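Local atomic coordinates of conserved hypothetical protein (Deinococcus radiodurans, PDB entry 2G40), a protein that may function in L-lactate utilization, as a homodimeric member of the LutC/YkgG family with a LUD domain. Residues A[165-171]-A[220-224]. Residues are numbered along the deposited sequence; the frame is centred on the assembly and turned at random.
Sequences VVREDQI and VIVVG
Val165 swings CG1 to the side away from its N (chi1 173°), while Val223, with chi1 at 49°, sets CG1 between its own N and carbonyl carbon; Val165 CG1 thereby touches Val223 CG1 at 3.6 Å on one face of the sheet, the two side chains crossing at a slant. On the other face Val222 CG1 meets Ile171 CD1 tip to tip at 3.8 Å, and Val166 CG2 touches Val220 CG1. Beta-branched side chains favour extended backbone and pack side by side on the faces of the sheet. The strands run parallel in register, Val165 beside Ile221, Val166 beside Val222 and Arg167 beside Val223. Val166 bonds with both its N and its O: N donates to Ile221 O at 2.8 Å, nearly straight at 171°, and O accepts from Val223 N. Two residues on, Glu168 N donates to Val223 O at 2.8 Å. These are adjacent inner strands of a parallel six-stranded sheet, second and third from the 70-74 edge, consistent with the Rossmann-like clan of the LUD domain. Helix 79-87 covers Val165 and Ile221, whereas Val220 and Ile171 pack against helix 53-66. After Arg167 the chain leaves the sheet in a 3-10 turn. There Gln170 OE1 takes the N-H of Arg167 on a lone pair at 2.9 Å; the side chain is long enough to reach back to the strand end, and its CD lies over one face of the Arg167 guanidinium, toward the rim. Exposed Arg167 keeps its charge at the strand end, its NE salt-bridged to Asp169 OD1 through a weak hydrogen bond. Glu168 lays CB against Gly224 O at 3.6 Å, yet is long enough to place its carboxylate on Arg53. C-terminal Gly224 has a positive phi, which glycine readily adopts, and its O is hydrogen-bonded to His73 NE2.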
loop_
_atom_site.group_PDB
_atom_site.type_symbol
_atom_site.label_atom_id
_atom_site.label_comp_id
_atom_site.label_asym_id
_atom_site.label_seq_id
_atom_site.Cartn_x
_atom_site.Cartn_y
_atom_site.Cartn_z
ATOM N N VAL A 165 -3.625 -9.312 -12.932
ATOM C CA VAL A 165 -3.146 -9.598 -14.291
ATOM C C VAL A 165 -1.885 -8.783 -14.512
ATOM O O VAL A 165 -1.899 -7.577 -14.355
ATOM C CB VAL A 165 -4.199 -9.234 -15.364
ATOM C CG1 VAL A 165 -3.619 -9.376 -16.761
ATOM C CG2 VAL A 165 -5.428 -10.093 -15.212
ATOM N N VAL A 166 -0.813 -9.473 -14.875
ATOM C CA VAL A 166 0.505 -8.880 -15.044
ATOM C C VAL A 166 0.909 -9.135 -16.478
ATOM O O VAL A 166 1.032 -10.266 -16.886
ATOM C CB VAL A 166 1.508 -9.559 -14.106
ATOM C CG1 VAL A 166 2.919 -8.981 -14.335
ATOM C CG2 VAL A 166 1.062 -9.431 -12.646
ATOM N N ARG A 167 1.108 -8.087 -17.269
ATOM C CA ARG A 167 1.577 -8.299 -18.627
ATOM C C ARG A 167 3.015 -8.772 -18.559
ATOM O O ARG A 167 3.752 -8.299 -17.723
ATOM C CB ARG A 167 1.513 -7.020 -19.421
ATOM C CG ARG A 167 0.142 -6.439 -19.544
ATOM C CD ARG A 167 0.063 -5.490 -20.717
ATOM N NE ARG A 167 1.089 -4.461 -20.620
ATOM C CZ ARG A 167 0.989 -3.376 -19.855
ATOM N NH1 ARG A 167 -0.106 -3.149 -19.132
ATOM N NH2 ARG A 167 1.987 -2.500 -19.822
ATOM N N GLU A 168 3.409 -9.705 -19.421
ATOM C CA GLU A 168 4.792 -10.163 -19.464
ATOM C C GLU A 168 5.771 -8.979 -19.454
ATOM O O GLU A 168 6.770 -9.011 -18.729
ATOM C CB GLU A 168 5.028 -11.057 -20.682
ATOM C CG GLU A 168 6.442 -11.600 -20.820
ATOM C CD GLU A 168 7.422 -10.660 -21.520
ATOM O OE1 GLU A 168 6.999 -9.701 -22.209
ATOM O OE2 GLU A 168 8.637 -10.900 -21.372
ATOM N N ASP A 169 5.458 -7.925 -20.217
ATOM C CA ASP A 169 6.329 -6.745 -20.342
ATOM C C ASP A 169 6.354 -5.832 -19.129
ATOM O O ASP A 169 7.103 -4.861 -19.101
ATOM C CB ASP A 169 5.991 -5.933 -21.605
ATOM C CG ASP A 169 4.608 -5.292 -21.559
ATOM O OD1 ASP A 169 3.971 -5.255 -20.494
ATOM O OD2 ASP A 169 4.155 -4.815 -22.616
ATOM N N GLN A 170 5.546 -6.136 -18.124
ATOM C CA GLN A 170 5.562 -5.389 -16.875
ATOM C C GLN A 170 6.464 -6.045 -15.837
ATOM O O GLN A 170 6.624 -5.525 -14.732
ATOM C CB GLN A 170 4.149 -5.301 -16.278
ATOM C CG GLN A 170 3.234 -4.354 -16.991
ATOM C CD GLN A 170 1.882 -4.336 -16.342
ATOM O OE1 GLN A 170 1.201 -5.350 -16.305
ATOM N NE2 GLN A 170 1.482 -3.191 -15.839
ATOM N N ILE A 171 7.020 -7.202 -16.161
ATOM C CA ILE A 171 7.856 -7.905 -15.207
ATOM C C ILE A 171 9.313 -7.495 -15.440
ATOM O O ILE A 171 9.816 -7.624 -16.546
ATOM C CB ILE A 171 7.714 -9.421 -15.351
ATOM C CG1 ILE A 171 6.254 -9.845 -15.144
ATOM C CG2 ILE A 171 8.649 -10.108 -14.380
ATOM C CD1 ILE A 171 5.950 -11.246 -15.693
ATOM N N VAL A 220 -2.214 -14.832 -9.647
ATOM C CA VAL A 220 -1.466 -14.049 -10.596
ATOM C C VAL A 220 -1.653 -14.675 -11.967
ATOM O O VAL A 220 -1.497 -15.884 -12.155
ATOM C CB VAL A 220 0.053 -14.001 -10.248
ATOM C CG1 VAL A 220 0.836 -13.311 -11.355
ATOM C CG2 VAL A 220 0.285 -13.338 -8.888
ATOM N N ILE A 221 -2.005 -13.825 -12.924
ATOM C CA ILE A 221 -2.161 -14.218 -14.298
ATOM C C ILE A 221 -1.190 -13.379 -15.096
ATOM O O ILE A 221 -1.370 -12.179 -15.258
ATOM C CB ILE A 221 -3.609 -14.031 -14.821
ATOM C CG1 ILE A 221 -4.589 -14.818 -13.954
ATOM C CG2 ILE A 221 -3.711 -14.460 -16.311
ATOM C CD1 ILE A 221 -6.026 -14.753 -14.438
ATOM N N VAL A 222 -0.122 -14.019 -15.567
ATOM C CA VAL A 222 0.772 -13.356 -16.514
ATOM C C VAL A 222 0.235 -13.544 -17.910
ATOM O O VAL A 222 -0.201 -14.626 -18.269
ATOM C CB VAL A 222 2.202 -13.885 -16.408
ATOM C CG1 VAL A 222 3.144 -13.131 -17.389
ATOM C CG2 VAL A 222 2.659 -13.778 -14.999
ATOM N N VAL A 223 0.249 -12.472 -18.702
ATOM C CA VAL A 223 -0.292 -12.550 -20.028
ATOM C C VAL A 223 0.732 -12.085 -21.060
ATOM O O VAL A 223 1.388 -11.060 -20.872
ATOM C CB VAL A 223 -1.665 -11.805 -20.164
ATOM C CG1 VAL A 223 -1.636 -10.422 -19.610
ATOM C CG2 VAL A 223 -2.141 -11.822 -21.620
ATOM N N GLY A 224 0.889 -12.886 -22.108
ATOM C CA GLY A 224 1.560 -12.429 -23.334
ATOM C C GLY A 224 2.977 -12.942 -23.513
ATOM O O GLY A 224 3.512 -13.678 -22.677
ATOM O OXT GLY A 224 3.633 -12.617 -24.516
#